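Local atomic coordinates of arginase (Thermus thermophilus, PDB entry 2EF5), a protein that probably catalyses the manganese-dependent hydrolysis of L-arginine to L-ornithine and urea, the step that releases urea in arginine breakdown. Residues 94-99 / 213-218; 118-123 / 229-234. One frame throughout, in Å; residues are numbered along the deposited sequence.

Contact 1: residues 94-99 / 213-218; sequences GDHSLS and HVSLDA. With MN (manganese (II) ion), chain H; MN (manganese (II) ion), chain G.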
loop_
_atom_site.group_PDB
_atom_site.type_symbol
_atom_site.label_atom_id
_atom_site.label_comp_id
_atom_site.label_asym_id
_atom_site.label_seq_id
_atom_site.Cartn_x
_atom_site.Cartn_y
_atom_site.Cartn_z
ATOM N N GLY A 94 -31.217 -6.848 29.151
ATOM C CA GLY A 94 -32.003 -6.142 28.191
ATOM C C GLY A 94 -30.828 -5.370 27.627
ATOM O O GLY A 94 -29.912 -5.986 27.074
ATOM N N ASP A 95 -30.815 -4.054 27.829
ATOM C CA ASP A 95 -29.751 -3.190 27.328
ATOM C C ASP A 95 -28.346 -3.629 27.689
ATOM O O ASP A 95 -28.089 -4.062 28.810
ATOM C CB ASP A 95 -29.912 -1.760 27.857
ATOM C CG ASP A 95 -31.241 -1.147 27.502
ATOM O OD1 ASP A 95 -31.720 -1.387 26.376
ATOM O OD2 ASP A 95 -31.794 -0.409 28.347
ATOM N N HIS A 96 -27.428 -3.461 26.744
ATOM C CA HIS A 96 -26.032 -3.801 26.976
ATOM C C HIS A 96 -25.435 -2.832 28.001
ATOM O O HIS A 96 -24.329 -3.041 28.496
ATOM C CB HIS A 96 -25.243 -3.718 25.670
ATOM C CG HIS A 96 -24.076 -4.660 25.629
ATOM N ND1 HIS A 96 -23.503 -5.068 24.438
ATOM C CD2 HIS A 96 -23.432 -5.310 26.610
ATOM C CE1 HIS A 96 -22.555 -5.947 24.707
ATOM N NE2 HIS A 96 -22.484 -6.117 26.010
ATOM N N SER A 97 -26.175 -1.769 28.305
ATOM C CA SER A 97 -25.742 -0.771 29.282
ATOM C C SER A 97 -25.443 -1.440 30.616
ATOM O O SER A 97 -24.599 -0.972 31.369
ATOM C CB SER A 97 -26.833 0.280 29.499
ATOM O OG SER A 97 -27.114 0.996 28.311
ATOM N N LEU A 98 -26.143 -2.535 30.903
ATOM C CA LEU A 98 -25.951 -3.264 32.156
ATOM C C LEU A 98 -24.509 -3.715 32.353
ATOM O O LEU A 98 -24.073 -3.941 33.484
ATOM C CB LEU A 98 -26.884 -4.481 32.213
ATOM C CG LEU A 98 -26.627 -5.623 31.221
ATOM C CD1 LEU A 98 -25.460 -6.487 31.686
ATOM C CD2 LEU A 98 -27.882 -6.476 31.118
ATOM N N SER A 99 -23.765 -3.842 31.258
ATOM C CA SER A 99 -22.376 -4.279 31.354
ATOM C C SER A 99 -21.481 -3.325 32.137
ATOM O O SER A 99 -20.434 -3.740 32.633
ATOM C CB SER A 99 -21.786 -4.521 29.960
ATOM O OG SER A 99 -22.354 -5.691 29.376
ATOM N N HIS A 213 -13.724 -11.814 31.097
ATOM C CA HIS A 213 -15.151 -11.532 31.187
ATOM C C HIS A 213 -15.655 -11.514 29.750
ATOM O O HIS A 213 -15.136 -10.783 28.905
ATOM C CB HIS A 213 -15.423 -10.166 31.824
ATOM C CG HIS A 213 -16.870 -9.786 31.821
ATOM N ND1 HIS A 213 -17.494 -9.244 30.719
ATOM C CD2 HIS A 213 -17.834 -9.938 32.760
ATOM C CE1 HIS A 213 -18.779 -9.081 30.977
ATOM N NE2 HIS A 213 -19.012 -9.497 32.210
ATOM N N VAL A 214 -16.658 -12.325 29.462
ATOM C CA VAL A 214 -17.201 -12.372 28.113
ATOM C C VAL A 214 -18.564 -11.689 28.076
ATOM O O VAL A 214 -19.459 -12.047 28.826
ATOM C CB VAL A 214 -17.355 -13.830 27.628
ATOM C CG1 VAL A 214 -18.040 -13.853 26.258
ATOM C CG2 VAL A 214 -15.988 -14.502 27.559
ATOM N N SER A 215 -18.712 -10.697 27.210
ATOM C CA SER A 215 -19.979 -9.996 27.097
ATOM C C SER A 215 -20.538 -10.346 25.725
ATOM O O SER A 215 -20.027 -9.899 24.701
ATOM C CB SER A 215 -19.766 -8.483 27.237
ATOM O OG SER A 215 -20.997 -7.836 27.486
ATOM N N LEU A 216 -21.597 -11.145 25.714
ATOM C CA LEU A 216 -22.195 -11.594 24.465
ATOM C C LEU A 216 -23.504 -10.903 24.093
ATOM O O LEU A 216 -24.527 -11.073 24.757
ATOM C CB LEU A 216 -22.396 -13.120 24.530
ATOM C CG LEU A 216 -23.050 -13.855 23.355
ATOM C CD1 LEU A 216 -22.232 -13.657 22.078
ATOM C CD2 LEU A 216 -23.149 -15.346 23.702
ATOM N N ASP A 217 -23.449 -10.110 23.026
ATOM C CA ASP A 217 -24.618 -9.411 22.520
ATOM C C ASP A 217 -25.205 -10.328 21.451
ATOM O O ASP A 217 -24.504 -10.735 20.527
ATOM C CB ASP A 217 -24.218 -8.077 21.884
ATOM C CG ASP A 217 -25.417 -7.237 21.503
ATOM O OD1 ASP A 217 -26.369 -7.790 20.919
ATOM O OD2 ASP A 217 -25.414 -6.019 21.778
ATOM N N ALA A 218 -26.484 -10.656 21.588
ATOM C CA ALA A 218 -27.151 -11.548 20.648
ATOM C C ALA A 218 -27.028 -11.097 19.203
ATOM O O ALA A 218 -27.035 -11.930 18.296
ATOM C CB ALA A 218 -28.634 -11.685 21.017
HETATM MN MN MN H . -23.890 -4.219 22.441
HETATM MN MN MN G . -24.920 -4.697 19.726
#
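His96 and Ser99 stand opposite Asp217 and Ser215, on backbones that lie well apart: CA to CA, His96 is 7.3 Å from Asp217 and Ser99 is 7.5 Å from Ser215. Residues 94-99 form the turn after strand 87-93 that runs into helix 99-107, with a backbone hydrogen bond from Ser99 N to His96 O, while 213-217 are strand. Side chains therefore bridge the gap. With CG anti to its backbone N (chi1 -151°), His96 extends toward the strand and uses both ring nitrogens. NE2 donates to Ser215 OG, 2.7 Å away and in the ring plane, in a nearly straight bond (170°). ND1 binds the manganese of chain H at 2.2 Å. That ion is shared with Asp217, whose OD2 bridges to the manganese of chain G at 2.5 Å; ND1 and this OD2, both ligands of that ion, lie 3.4 Å apart without a hydrogen bond, and the ring and carboxylate planes are turned 68° apart. Asp259 OD2 is hydrogen-bonded to both Ser215 OG and Ser99 OG, which lie 3.2 Å apart at the imidazole edge. Trp116 stacks on the His96 ring. Fixed by metal at one nitrogen and serine at the other, the imidazole has little liberty to rotate. With an alanine here instead of Ser215, His96 NE2 would probably be left without its acceptor and the ring held less firmly about its manganese bond. This second-shell serine thus orients a first-shell histidine in the binuclear manganese site of the arginase fold, built at the C-terminal ends of strands in a parallel alpha/beta sheet.

Contact 2: residues 118-123 / 229-234; sequences DAHADF and VGTPVP. With MN (manganese (II) ion), chain G; MN (manganese (II) ion), chain H.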
loop_
_atom_site.group_PDB
_atom_site.type_symbol
_atom_site.label_atom_id
_atom_site.label_comp_id
_atom_site.label_asym_id
_atom_site.label_seq_id
_atom_site.Cartn_x
_atom_site.Cartn_y
_atom_site.Cartn_z
ATOM N N ASP A 118 -19.932 -8.664 19.781
ATOM C CA ASP A 118 -21.035 -7.804 19.412
ATOM C C ASP A 118 -20.929 -7.352 17.963
ATOM O O ASP A 118 -19.830 -7.275 17.413
ATOM C CB ASP A 118 -20.898 -6.581 20.307
ATOM C CG ASP A 118 -22.170 -5.830 20.497
ATOM O OD1 ASP A 118 -22.878 -5.543 19.508
ATOM O OD2 ASP A 118 -22.428 -5.509 21.675
ATOM N N ALA A 119 -22.066 -7.021 17.354
ATOM C CA ALA A 119 -22.058 -6.523 15.981
ATOM C C ALA A 119 -21.643 -5.052 16.057
ATOM O O ALA A 119 -21.238 -4.458 15.054
ATOM C CB ALA A 119 -23.438 -6.638 15.359
ATOM N N HIS A 120 -21.753 -4.471 17.253
ATOM C CA HIS A 120 -21.372 -3.076 17.469
ATOM C C HIS A 120 -20.242 -2.993 18.486
ATOM O O HIS A 120 -19.967 -3.963 19.189
ATOM C CB HIS A 120 -22.569 -2.263 17.969
ATOM C CG HIS A 120 -23.779 -2.385 17.102
ATOM N ND1 HIS A 120 -24.733 -3.364 17.284
ATOM C CD2 HIS A 120 -24.167 -1.683 16.007
ATOM C CE1 HIS A 120 -25.656 -3.264 16.340
ATOM N NE2 HIS A 120 -25.332 -2.250 15.554
ATOM N N ALA A 121 -19.601 -1.832 18.566
ATOM C CA ALA A 121 -18.488 -1.625 19.488
ATOM C C ALA A 121 -18.913 -0.991 20.807
ATOM O O ALA A 121 -18.180 -1.071 21.794
ATOM C CB ALA A 121 -17.423 -0.765 18.826
ATOM N N ASP A 122 -20.089 -0.371 20.823
ATOM C CA ASP A 122 -20.602 0.290 22.024
ATOM C C ASP A 122 -19.507 1.154 22.638
ATOM O O ASP A 122 -19.360 1.207 23.863
ATOM C CB ASP A 122 -21.064 -0.740 23.061
ATOM C CG ASP A 122 -22.213 -1.593 22.565
ATOM O OD1 ASP A 122 -23.113 -1.050 21.891
ATOM O OD2 ASP A 122 -22.223 -2.802 22.864
ATOM N N PHE A 123 -18.752 1.829 21.778
ATOM C CA PHE A 123 -17.648 2.667 22.216
ATOM C C PHE A 123 -17.897 4.165 22.008
ATOM O O PHE A 123 -16.951 4.940 21.830
ATOM C CB PHE A 123 -16.375 2.251 21.483
ATOM C CG PHE A 123 -15.129 2.345 22.323
ATOM C CD1 PHE A 123 -14.881 1.419 23.325
ATOM C CD2 PHE A 123 -14.207 3.361 22.110
ATOM C CE1 PHE A 123 -13.728 1.499 24.106
ATOM C CE2 PHE A 123 -13.055 3.457 22.879
ATOM C CZ PHE A 123 -12.811 2.525 23.882
ATOM N N VAL A 229 -33.383 -9.315 18.008
ATOM C CA VAL A 229 -32.449 -8.291 18.469
ATOM C C VAL A 229 -32.899 -6.909 18.004
ATOM O O VAL A 229 -33.480 -6.760 16.929
ATOM C CB VAL A 229 -31.007 -8.557 17.946
ATOM C CG1 VAL A 229 -30.556 -9.950 18.371
ATOM C CG2 VAL A 229 -30.962 -8.423 16.434
ATOM N N GLY A 230 -32.619 -5.897 18.818
ATOM C CA GLY A 230 -33.015 -4.543 18.485
ATOM C C GLY A 230 -32.362 -3.947 17.252
ATOM O O GLY A 230 -33.031 -3.304 16.442
ATOM N N THR A 231 -31.059 -4.150 17.099
ATOM C CA THR A 231 -30.360 -3.592 15.953
ATOM C C THR A 231 -29.673 -4.669 15.119
ATOM O O THR A 231 -28.452 -4.833 15.168
ATOM C CB THR A 231 -29.320 -2.548 16.409
ATOM O OG1 THR A 231 -29.927 -1.665 17.361
ATOM C CG2 THR A 231 -28.833 -1.728 15.227
ATOM N N PRO A 232 -30.457 -5.421 14.332
ATOM C CA PRO A 232 -29.891 -6.478 13.494
ATOM C C PRO A 232 -29.019 -5.924 12.377
ATOM O O PRO A 232 -29.331 -4.894 11.780
ATOM C CB PRO A 232 -31.130 -7.194 12.962
ATOM C CG PRO A 232 -32.128 -6.077 12.860
ATOM C CD PRO A 232 -31.919 -5.341 14.163
ATOM N N VAL A 233 -27.921 -6.615 12.105
ATOM C CA VAL A 233 -26.999 -6.219 11.057
ATOM C C VAL A 233 -26.614 -7.481 10.296
ATOM O O VAL A 233 -26.077 -8.429 10.876
ATOM C CB VAL A 233 -25.727 -5.570 11.640
ATOM C CG1 VAL A 233 -24.880 -5.000 10.513
ATOM C CG2 VAL A 233 -26.100 -4.479 12.635
ATOM N N PRO A 234 -26.902 -7.523 8.984
ATOM C CA PRO A 234 -26.574 -8.694 8.164
ATOM C C PRO A 234 -25.079 -8.999 8.117
ATOM O O PRO A 234 -24.246 -8.117 8.351
ATOM C CB PRO A 234 -27.136 -8.323 6.794
ATOM C CG PRO A 234 -27.015 -6.826 6.776
ATOM C CD PRO A 234 -27.498 -6.458 8.158
HETATM MN MN MN G . -24.920 -4.697 19.726
HETATM MN MN MN H . -23.890 -4.219 22.441
#
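The binuclear manganese site of arginase is bordered here by the loop 229-234, which meets His120, a ligand of the chain G manganese, through Thr231 and Val233. With CG beside the backbone N and anti to the carbonyl carbon (chi1 -53°), the His120 ring turns ND1 to the metal, at a long 2.8 Å, and its CE1-NE2 edge to the loop; ND1 is also close to Asp219 OD2, a weak hydrogen bond at most. Thr231 O sits at that edge, in the ring plane, 3.4 Å from His120 CE1. The Thr231 methyl CG2 comes within 3.6 Å of His120 NE2, and Val233 CG2 reaches the same nitrogen at 3.8 Å, approaching at a slant. The same Val233 methyl also packs on Ala119 CB, 4.4 Å away. Asp118 spans the two metals, OD1 on the chain G manganese at 2.2 Å and OD2 on the chain H manganese at 2.1 Å, where Asp122 OD2 also binds. His96 and Asp217 complete the protein ligands of the chain H ion; Asp217 and Asp219 add to those of chain G. Asp118 OD1 further accepts His120 N at 2.7 Å from above the carboxylate plane, closing an Asx turn that sets the histidine relative to the aspartate. At the end of 229-234, Pro234 packs on Tyr239 of a second subunit. No hydrogen bond joins the two loops; if the long manganese contact draws charge from the ring, the CE1 hydrogen facing the carbonyl may be slightly more acidic, which would make this in-plane approach weakly favourable.

In the fold
From the N terminus the chain reaches 94-99 after strand 87-93, passes through helix 99-107 and strand 113-117, and enters the loop 118-123. It then builds the strands 162-167 and 184-187 with their helices before returning through 213-218 to close contact 1; the loop 229-234, just beyond, closes contact 2. Because the segments alternate, the two closures cross rather than nest. Contact 1 ties the turn at strand 87-93 to strand 212-217 in the core, and contact 2 ties the loops following strands 113-117 and 212-217 farther out. Both manganese ions join them, and Ala218 packs directly on Val229.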